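Local coordinates for protein putative TetR-family transcriptional regulator (Rhodococcus sp., PDB 2G3B) that probably binds regulatory DNA as a TetR-family transcription factor, possibly acting as a repressor, at residues N59-A64 and R91-E96; G86-R91 and G164-K169; E103-A108 and R120-W125. All coordinates share one frame; numbering follows the deposited sequence.

Interaction 1 of 3, residues N59-A64 and R91-E96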
loop_
_atom_site.group_PDB
_atom_site.type_symbol
_atom_site.label_atom_id
_atom_site.label_comp_id
_atom_site.label_asym_id
_atom_site.label_seq_id
_atom_site.Cartn_x
_atom_site.Cartn_y
_atom_site.Cartn_z
ATOM N N ASN A 59 -2.121 15.595 3.020
ATOM C CA ASN A 59 -1.161 15.385 4.150
ATOM C C ASN A 59 -1.417 16.356 5.315
ATOM O O ASN A 59 -1.409 15.942 6.479
ATOM C CB ASN A 59 0.289 15.504 3.698
ATOM C CG ASN A 59 1.301 15.079 4.804
ATOM O OD1 ASN A 59 1.142 14.031 5.412
ATOM N ND2 ASN A 59 2.251 15.931 5.099
ATOM N N ASP A 60 -1.631 17.632 5.000
ATOM C CA ASP A 60 -2.065 18.613 5.991
ATOM C C ASP A 60 -3.352 18.229 6.697
ATOM O O ASP A 60 -3.436 18.367 7.902
ATOM C CB ASP A 60 -2.237 20.009 5.375
ATOM C CG ASP A 60 -0.899 20.641 4.990
ATOM O OD1 ASP A 60 0.172 20.125 5.400
ATOM O OD2 ASP A 60 -0.907 21.636 4.272
ATOM N N ARG A 61 -4.341 17.753 5.946
ATOM C CA ARG A 61 -5.580 17.254 6.537
ATOM C C ARG A 61 -5.350 16.038 7.472
ATOM O O ARG A 61 -5.942 15.975 8.579
ATOM C CB ARG A 61 -6.576 16.893 5.425
ATOM C CG ARG A 61 -8.033 17.064 5.815
ATOM C CD ARG A 61 -8.953 17.294 4.594
ATOM N NE ARG A 61 -8.929 16.147 3.680
ATOM C CZ ARG A 61 -9.779 15.990 2.685
ATOM N NH1 ARG A 61 -10.708 16.946 2.475
ATOM N NH2 ARG A 61 -9.688 14.907 1.905
ATOM N N ALA A 62 -4.521 15.086 7.022
ATOM C CA ALA A 62 -4.197 13.862 7.795
ATOM C C ALA A 62 -3.456 14.250 9.064
ATOM O O ALA A 62 -3.744 13.736 10.134
ATOM C CB ALA A 62 -3.318 12.938 6.961
ATOM N N ARG A 63 -2.493 15.150 8.932
ATOM C CA ARG A 63 -1.794 15.706 10.099
ATOM C C ARG A 63 -2.697 16.231 11.203
ATOM O O ARG A 63 -2.426 15.960 12.373
ATOM C CB ARG A 63 -0.769 16.753 9.704
ATOM C CG ARG A 63 0.298 16.942 10.795
ATOM C CD ARG A 63 1.485 17.742 10.330
ATOM N NE ARG A 63 1.084 18.988 9.691
ATOM C CZ ARG A 63 1.063 19.210 8.379
ATOM N NH1 ARG A 63 1.461 18.266 7.518
ATOM N NH2 ARG A 63 0.643 20.397 7.939
ATOM N N ALA A 64 -3.751 16.972 10.853
ATOM C CA ALA A 64 -4.764 17.381 11.836
ATOM C C ALA A 64 -5.379 16.186 12.602
ATOM O O ALA A 64 -5.641 16.294 13.806
ATOM C CB ALA A 64 -5.868 18.191 11.163
ATOM N N ARG A 91 -14.371 7.909 9.654
ATOM C CA ARG A 91 -14.808 9.319 9.550
ATOM C C ARG A 91 -14.649 9.732 8.099
ATOM O O ARG A 91 -13.698 9.359 7.451
ATOM C CB ARG A 91 -13.965 10.266 10.379
ATOM C CG ARG A 91 -13.963 9.928 11.853
ATOM C CD ARG A 91 -13.760 11.201 12.637
ATOM N NE ARG A 91 -12.649 11.070 13.552
ATOM C CZ ARG A 91 -12.125 12.080 14.231
ATOM N NH1 ARG A 91 -12.614 13.319 14.102
ATOM N NH2 ARG A 91 -11.110 11.839 15.053
ATOM N N PRO A 92 -15.644 10.469 7.554
ATOM C CA PRO A 92 -15.674 10.704 6.114
ATOM C C PRO A 92 -14.402 11.306 5.549
ATOM O O PRO A 92 -13.930 10.817 4.512
ATOM C CB PRO A 92 -16.913 11.646 5.905
ATOM C CG PRO A 92 -17.726 11.473 7.168
ATOM C CD PRO A 92 -16.797 11.018 8.274
ATOM N N GLU A 93 -13.843 12.334 6.205
ATOM C CA GLU A 93 -12.612 12.952 5.741
ATOM C C GLU A 93 -11.412 12.021 5.753
ATOM O O GLU A 93 -10.581 12.078 4.847
ATOM C CB GLU A 93 -12.232 14.187 6.534
ATOM C CG GLU A 93 -13.058 15.448 6.197
ATOM C CD GLU A 93 -12.294 16.700 6.576
ATOM O OE1 GLU A 93 -12.631 17.752 6.035
ATOM O OE2 GLU A 93 -11.327 16.626 7.401
ATOM N N VAL A 94 -11.294 11.205 6.803
ATOM C CA VAL A 94 -10.188 10.262 6.914
ATOM C C VAL A 94 -10.290 9.206 5.843
ATOM O O VAL A 94 -9.274 8.814 5.273
ATOM C CB VAL A 94 -10.094 9.649 8.366
ATOM C CG1 VAL A 94 -9.018 8.572 8.475
ATOM C CG2 VAL A 94 -9.791 10.775 9.398
ATOM N N VAL A 95 -11.518 8.754 5.542
ATOM C CA VAL A 95 -11.704 7.725 4.517
ATOM C C VAL A 95 -11.311 8.336 3.179
ATOM O O VAL A 95 -10.602 7.725 2.350
ATOM C CB VAL A 95 -13.190 7.221 4.472
ATOM C CG1 VAL A 95 -13.490 6.442 3.198
ATOM C CG2 VAL A 95 -13.483 6.345 5.697
ATOM N N GLU A 96 -11.845 9.528 2.925
ATOM C CA GLU A 96 -11.513 10.198 1.664
ATOM C C GLU A 96 -10.018 10.440 1.515
ATOM O O GLU A 96 -9.465 10.197 0.446
ATOM C CB GLU A 96 -12.285 11.490 1.527
ATOM C CG GLU A 96 -12.089 12.057 0.120
ATOM C CD GLU A 96 -12.636 13.417 0.003
ATOM O OE1 GLU A 96 -11.983 14.349 0.502
ATOM O OE2 GLU A 96 -13.749 13.548 -0.534
HETATM O O HOH W 1 -12.440 16.922 0.131
#
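A single bend in the chain of Arg-61, at chi3 (62°), lets its guanidinium reach Glu-96 after its CG and CD have passed at a slant across the Glu-93 carboxylate; Glu-96 in turn has CG anti to the backbone N (chi1 -171°) and its chain extended beyond, which carries the carboxylate out to the arginine. There Arg-61 NH2 donates to Glu-96 OE1 at 2.7 Å, in a salt bridge with an N-H...O angle of 151°. The bond uses the anti lone pair of OE1, the one turned from the other carboxylate oxygen, and OE1 itself sits near the edge of the guanidinium. A water closes the ring: it accepts from Arg-61 NH1 at 2.9 Å and donates to Glu-96 OE1 at 2.6 Å, so OE1 is gripped twice.

Glu-93 plays a different part. Its OE2 lies 3.7 Å from Arg-61 CG and is hydrogen-bonded by Tyr-65, while OE1 stays 4.1 Å from Arg-61 NH1, well out of the guanidinium plane, and can add only charge attraction. Asn-97 takes the N-H of Arg-61 NE and Thr-14 meets Glu-96 OE2, steadying both partners of the bridge. This is a surface ion-pair network between two helices, joining helix 47-66 to the start of helix 92-110 beside helix 2-23 in the all-helical TetR-family fold.

Interaction 2 of 3, residues G86-R91 and G164-K169; sequences GEIQDR and GRWLCK
Ile-88 lays its CG2 methyl over one face of the Trp-166 indole, 3.7 Å from the centroid of the six-membered ring, a well-centred CH-pi contact. The rim of the same ring is met by the backbone of the next residue: Gln-89 O lies 3.4 Å from Trp-166 CH2, near the ring plane, where the weakly positive C-H edge faces it. Further round that edge comes Asp-90 OD1, 4.0 Å from Trp-166 CZ2, its carboxylate turned 22° from the indole plane.

The tryptophan reaches this spot because its CG stands anti to the backbone N (chi1 176°), sending the indole out from the last turn of helix 148-167. Thr-173 ties the polar ends together, its hydroxyl group hydrogen-bonded both to Trp-166 NE1 and to Asp-90 OD1. A Schellman motif ends the helix, with Lys-169 at positive phi as its C-prime residue. In the all-helical C-terminal region, which in TetR-family proteins usually binds ligand and forms the dimer, the contact joins that helix end to the link between helices 76-86 and 92-110.

On the side of the link turned from the tryptophan, its own side chains shape it. Gln-89 NE2 donates almost straight (176°) to Gly-86 O at 2.9 Å. Arg-91 grips Gln-89 OE1 side-on through NE and NH2, the oxygen lying in the guanidinium plane, and NH2 also forms a salt bridge with Glu-68. Asp-90 is the centre of an inverse gamma turn leading to Arg-91, the N-cap of helix 92-110.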
loop_
_atom_site.group_PDB
_atom_site.type_symbol
_atom_site.label_atom_id
_atom_site.label_comp_id
_atom_site.label_asym_id
_atom_site.label_seq_id
_atom_site.Cartn_x
_atom_site.Cartn_y
_atom_site.Cartn_z
ATOM N N GLY A 86 -4.770 7.550 14.069
ATOM C CA GLY A 86 -5.525 8.634 13.422
ATOM C C GLY A 86 -5.709 8.467 11.907
ATOM O O GLY A 86 -6.636 9.053 11.326
ATOM N N GLU A 87 -4.843 7.663 11.288
ATOM C CA GLU A 87 -4.854 7.380 9.827
ATOM C C GLU A 87 -5.984 6.468 9.358
ATOM O O GLU A 87 -6.370 6.431 8.156
ATOM C CB GLU A 87 -3.510 6.696 9.466
ATOM C CG GLU A 87 -2.251 7.493 9.805
ATOM C CD GLU A 87 -2.116 8.778 8.946
ATOM O OE1 GLU A 87 -2.704 8.856 7.860
ATOM O OE2 GLU A 87 -1.412 9.700 9.373
ATOM N N ILE A 88 -6.495 5.686 10.298
ATOM C CA ILE A 88 -7.501 4.670 10.001
ATOM C C ILE A 88 -8.668 4.803 10.961
ATOM O O ILE A 88 -8.604 4.347 12.088
ATOM C CB ILE A 88 -6.934 3.219 9.915
ATOM C CG1 ILE A 88 -5.843 3.127 8.830
ATOM C CG2 ILE A 88 -8.096 2.180 9.699
ATOM C CD1 ILE A 88 -5.059 1.804 8.852
ATOM N N GLN A 89 -9.738 5.446 10.464
ATOM C CA GLN A 89 -10.926 5.830 11.246
ATOM C C GLN A 89 -12.096 5.874 10.314
ATOM O O GLN A 89 -11.936 6.238 9.154
ATOM C CB GLN A 89 -10.829 7.260 11.878
ATOM C CG GLN A 89 -9.576 7.548 12.655
ATOM C CD GLN A 89 -9.668 8.873 13.429
ATOM O OE1 GLN A 89 -10.592 9.076 14.225
ATOM N NE2 GLN A 89 -8.736 9.783 13.168
ATOM N N ASP A 90 -13.258 5.461 10.809
ATOM C CA ASP A 90 -14.521 5.529 10.067
ATOM C C ASP A 90 -15.093 6.944 10.203
ATOM O O ASP A 90 -16.124 7.148 10.890
ATOM C CB ASP A 90 -15.550 4.558 10.671
ATOM C CG ASP A 90 -15.175 3.099 10.490
ATOM O OD1 ASP A 90 -14.475 2.770 9.505
ATOM O OD2 ASP A 90 -15.564 2.259 11.364
ATOM N N ARG A 91 -14.371 7.909 9.654
ATOM C CA ARG A 91 -14.808 9.319 9.550
ATOM C C ARG A 91 -14.649 9.732 8.099
ATOM O O ARG A 91 -13.698 9.359 7.451
ATOM C CB ARG A 91 -13.965 10.266 10.379
ATOM C CG ARG A 91 -13.963 9.928 11.853
ATOM C CD ARG A 91 -13.760 11.201 12.637
ATOM N NE ARG A 91 -12.649 11.070 13.552
ATOM C CZ ARG A 91 -12.125 12.080 14.231
ATOM N NH1 ARG A 91 -12.614 13.319 14.102
ATOM N NH2 ARG A 91 -11.110 11.839 15.053
ATOM N N GLY A 164 -4.569 -0.042 2.411
ATOM C CA GLY A 164 -4.916 -0.629 1.099
ATOM C C GLY A 164 -5.907 -1.774 1.273
ATOM O O GLY A 164 -6.845 -1.918 0.475
ATOM N N ARG A 165 -5.700 -2.625 2.284
ATOM C CA ARG A 165 -6.623 -3.735 2.555
ATOM C C ARG A 165 -7.951 -3.255 3.130
ATOM O O ARG A 165 -9.032 -3.774 2.819
ATOM C CB ARG A 165 -5.936 -4.663 3.571
ATOM C CG ARG A 165 -4.728 -5.416 2.945
ATOM C CD ARG A 165 -4.399 -6.642 3.793
ATOM N NE ARG A 165 -3.122 -7.227 3.305
ATOM C CZ ARG A 165 -2.306 -7.947 4.062
ATOM N NH1 ARG A 165 -2.631 -8.140 5.348
ATOM N NH2 ARG A 165 -1.188 -8.463 3.534
ATOM N N TRP A 166 -7.846 -2.223 3.952
ATOM C CA TRP A 166 -9.012 -1.632 4.617
ATOM C C TRP A 166 -9.986 -1.071 3.584
ATOM O O TRP A 166 -11.184 -1.280 3.701
ATOM C CB TRP A 166 -8.530 -0.522 5.533
ATOM C CG TRP A 166 -9.599 0.293 6.249
ATOM C CD1 TRP A 166 -10.620 -0.179 7.069
ATOM C CD2 TRP A 166 -9.635 1.715 6.337
ATOM N NE1 TRP A 166 -11.299 0.898 7.622
ATOM C CE2 TRP A 166 -10.730 2.064 7.169
ATOM C CE3 TRP A 166 -8.868 2.745 5.739
ATOM C CZ2 TRP A 166 -11.074 3.417 7.448
ATOM C CZ3 TRP A 166 -9.188 4.058 5.993
ATOM C CH2 TRP A 166 -10.313 4.395 6.847
ATOM N N LEU A 167 -9.445 -0.360 2.608
ATOM C CA LEU A 167 -10.240 0.218 1.544
ATOM C C LEU A 167 -10.888 -0.776 0.567
ATOM O O LEU A 167 -11.849 -0.404 -0.137
ATOM C CB LEU A 167 -9.409 1.256 0.796
ATOM C CG LEU A 167 -8.929 2.458 1.607
ATOM C CD1 LEU A 167 -7.834 3.201 0.810
ATOM C CD2 LEU A 167 -10.136 3.361 1.998
ATOM N N CYS A 168 -10.356 -2.006 0.481
ATOM C CA CYS A 168 -10.953 -3.144 -0.247
ATOM C C CYS A 168 -11.948 -3.937 0.608
ATOM O O CYS A 168 -12.361 -5.051 0.236
ATOM C CB CYS A 168 -9.828 -4.181 -0.586
ATOM S SG CYS A 168 -8.646 -3.617 -1.734
ATOM N N LYS A 169 -12.233 -3.441 1.819
ATOM C CA LYS A 169 -13.005 -4.141 2.849
ATOM C C LYS A 169 -12.468 -5.502 3.230
ATOM O O LYS A 169 -13.225 -6.356 3.664
ATOM C CB LYS A 169 -14.486 -4.281 2.438
ATOM C CG LYS A 169 -15.114 -2.979 1.918
ATOM C CD LYS A 169 -15.580 -2.118 3.066
ATOM C CE LYS A 169 -16.406 -0.914 2.583
ATOM N NZ LYS A 169 -17.935 -1.086 2.719
#

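Interaction 3 of 3, residues E103-A108 and R120-W125; sequences ELRASA and RTTAAW
Helices 92-110 and 115-139, consecutive in the C-terminal region of this TetR-family fold, are bridged here by one polar contact buried close to the second subunit. Arg-105 reaches across to Thr-122, the two side chains meeting at about a right angle. The arginine leaves its helix with CG anti to the backbone N (chi1 166°), then folds at chi2 and chi3, which turns the guanidinium edge-on to the threonine.

The bond itself is weak: Arg-105 NH2 donates to Thr-122 OG1 at 3.0 Å, with an N-H...O angle of only 124°. The stronger partners lie to other sides. Arg-105 NE forms a salt bridge with Glu-160 of helix 148-167, NH1 another with Glu-170 of the second subunit, so the guanidinium links three helices of its own chain with the neighbouring copy; two carboxylates around it would be expected to stabilise its positive charge. The threonine hydroxyl is likewise hydrogen-bonded to Leu-118 O, one turn back in its own helix, which helps fix the hydroxyl's place. The methyl of the same threonine also packs against the arginine, with Thr-122 CG2 3.7 Å from Arg-105 NH2.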
loop_
_atom_site.group_PDB
_atom_site.type_symbol
_atom_site.label_atom_id
_atom_site.label_comp_id
_atom_site.label_asym_id
_atom_site.label_seq_id
_atom_site.Cartn_x
_atom_site.Cartn_y
_atom_site.Cartn_z
ATOM N N GLU A 103 -4.941 6.039 -4.246
ATOM C CA GLU A 103 -4.920 6.310 -5.702
ATOM C C GLU A 103 -3.608 6.918 -6.175
ATOM O O GLU A 103 -3.017 6.479 -7.155
ATOM C CB GLU A 103 -6.073 7.253 -6.114
ATOM C CG GLU A 103 -7.444 6.573 -6.103
ATOM C CD GLU A 103 -7.632 5.611 -7.286
ATOM O OE1 GLU A 103 -6.879 5.687 -8.300
ATOM O OE2 GLU A 103 -8.581 4.794 -7.202
ATOM N N LEU A 104 -3.168 7.945 -5.492
ATOM C CA LEU A 104 -1.889 8.586 -5.849
ATOM C C LEU A 104 -0.703 7.662 -5.721
ATOM O O LEU A 104 0.217 7.654 -6.592
ATOM C CB LEU A 104 -1.682 9.801 -4.956
ATOM C CG LEU A 104 -2.688 10.926 -5.274
ATOM C CD1 LEU A 104 -2.884 11.811 -4.044
ATOM C CD2 LEU A 104 -2.297 11.770 -6.512
ATOM N N ARG A 105 -0.677 6.906 -4.624
ATOM C CA ARG A 105 0.436 5.907 -4.431
ATOM C C ARG A 105 0.464 4.855 -5.578
ATOM O O ARG A 105 1.524 4.556 -6.157
ATOM C CB ARG A 105 0.334 5.264 -3.036
ATOM C CG ARG A 105 1.189 4.025 -2.872
ATOM C CD ARG A 105 2.677 4.358 -2.755
ATOM N NE ARG A 105 2.972 5.208 -1.601
ATOM C CZ ARG A 105 4.031 6.004 -1.504
ATOM N NH1 ARG A 105 4.952 6.066 -2.479
ATOM N NH2 ARG A 105 4.179 6.741 -0.420
ATOM N N ALA A 106 -0.700 4.316 -5.941
ATOM C CA ALA A 106 -0.822 3.346 -7.028
ATOM C C ALA A 106 -0.475 3.955 -8.380
ATOM O O ALA A 106 0.183 3.325 -9.211
ATOM C CB ALA A 106 -2.287 2.724 -7.073
ATOM N N SER A 107 -0.878 5.198 -8.603
ATOM C CA SER A 107 -0.670 5.827 -9.922
ATOM C C SER A 107 0.764 6.224 -10.169
ATOM O O SER A 107 1.203 6.234 -11.313
ATOM C CB SER A 107 -1.571 7.062 -10.076
ATOM O OG SER A 107 -2.933 6.659 -10.247
ATOM N N ALA A 108 1.490 6.593 -9.118
ATOM C CA ALA A 108 2.872 7.073 -9.270
ATOM C C ALA A 108 3.801 5.969 -9.783
ATOM O O ALA A 108 4.904 6.256 -10.234
ATOM C CB ALA A 108 3.377 7.663 -7.971
ATOM N N ARG A 120 8.150 13.562 -1.647
ATOM C CA ARG A 120 8.400 14.709 -0.754
ATOM C C ARG A 120 7.335 14.724 0.290
ATOM O O ARG A 120 7.642 14.978 1.445
ATOM C CB ARG A 120 8.374 16.033 -1.522
ATOM C CG ARG A 120 9.692 16.341 -2.292
ATOM C CD ARG A 120 9.697 17.751 -2.898
ATOM N NE ARG A 120 8.727 17.943 -3.989
ATOM C CZ ARG A 120 8.995 17.874 -5.299
ATOM N NH1 ARG A 120 10.194 17.564 -5.759
ATOM N NH2 ARG A 120 8.025 18.084 -6.168
ATOM N N THR A 121 6.068 14.497 -0.105
ATOM C CA THR A 121 4.987 14.515 0.887
ATOM C C THR A 121 5.123 13.331 1.842
ATOM O O THR A 121 4.986 13.491 3.042
ATOM C CB THR A 121 3.594 14.599 0.176
ATOM O OG1 THR A 121 3.597 15.767 -0.622
ATOM C CG2 THR A 121 2.436 14.710 1.182
ATOM N N THR A 122 5.457 12.148 1.319
ATOM C CA THR A 122 5.634 10.966 2.174
ATOM C C THR A 122 6.790 11.227 3.161
ATOM O O THR A 122 6.686 10.886 4.365
ATOM C CB THR A 122 5.937 9.705 1.334
ATOM O OG1 THR A 122 4.856 9.479 0.455
ATOM C CG2 THR A 122 6.166 8.444 2.223
ATOM N N ALA A 123 7.847 11.892 2.681
ATOM C CA ALA A 123 9.012 12.190 3.533
ATOM C C ALA A 123 8.630 13.086 4.706
ATOM O O ALA A 123 9.121 12.917 5.801
ATOM C CB ALA A 123 10.145 12.798 2.718
ATOM N N ALA A 124 7.712 14.035 4.475
ATOM C CA ALA A 124 7.211 14.900 5.533
ATOM C C ALA A 124 6.425 14.101 6.604
ATOM O O ALA A 124 6.620 14.300 7.798
ATOM C CB ALA A 124 6.336 16.018 4.900
ATOM N N TRP A 125 5.592 13.166 6.167
ATOM C CA TRP A 125 4.867 12.297 7.090
ATOM C C TRP A 125 5.848 11.438 7.893
ATOM O O TRP A 125 5.784 11.355 9.140
ATOM C CB TRP A 125 3.893 11.408 6.287
ATOM C CG TRP A 125 3.104 10.401 7.070
ATOM C CD1 TRP A 125 2.807 10.424 8.425
ATOM C CD2 TRP A 125 2.499 9.199 6.538
ATOM N NE1 TRP A 125 2.054 9.269 8.743
ATOM C CE2 TRP A 125 1.878 8.516 7.614
ATOM C CE3 TRP A 125 2.481 8.616 5.258
ATOM C CZ2 TRP A 125 1.192 7.299 7.441
ATOM C CZ3 TRP A 125 1.818 7.405 5.074
ATOM C CH2 TRP A 125 1.183 6.757 6.159
#

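Overall arrangement
From the N terminus, the chain passes the predicted helix-turn-helix before helix 47-66, whose residues 59-64 open interaction 1; residues 91-96 close it 27 residues on. Interaction 2 starts within that loop, at 86-91, and closes only at 164-169, so the two cross and share Arg-91. Interaction 3, between 103-108 and 120-125, follows interaction 1 in series and lies wholly within the span of interaction 2. Helix 92-110 serves both 1 and 3. Side-chain packing joins all three: Val-94 meets the backbone of Glu-87, Asn-59 packs on Thr-121, and Glu-87 approaches Trp-125. Interactions 2 and 3, with centres about 17 Å apart, both border the second subunit.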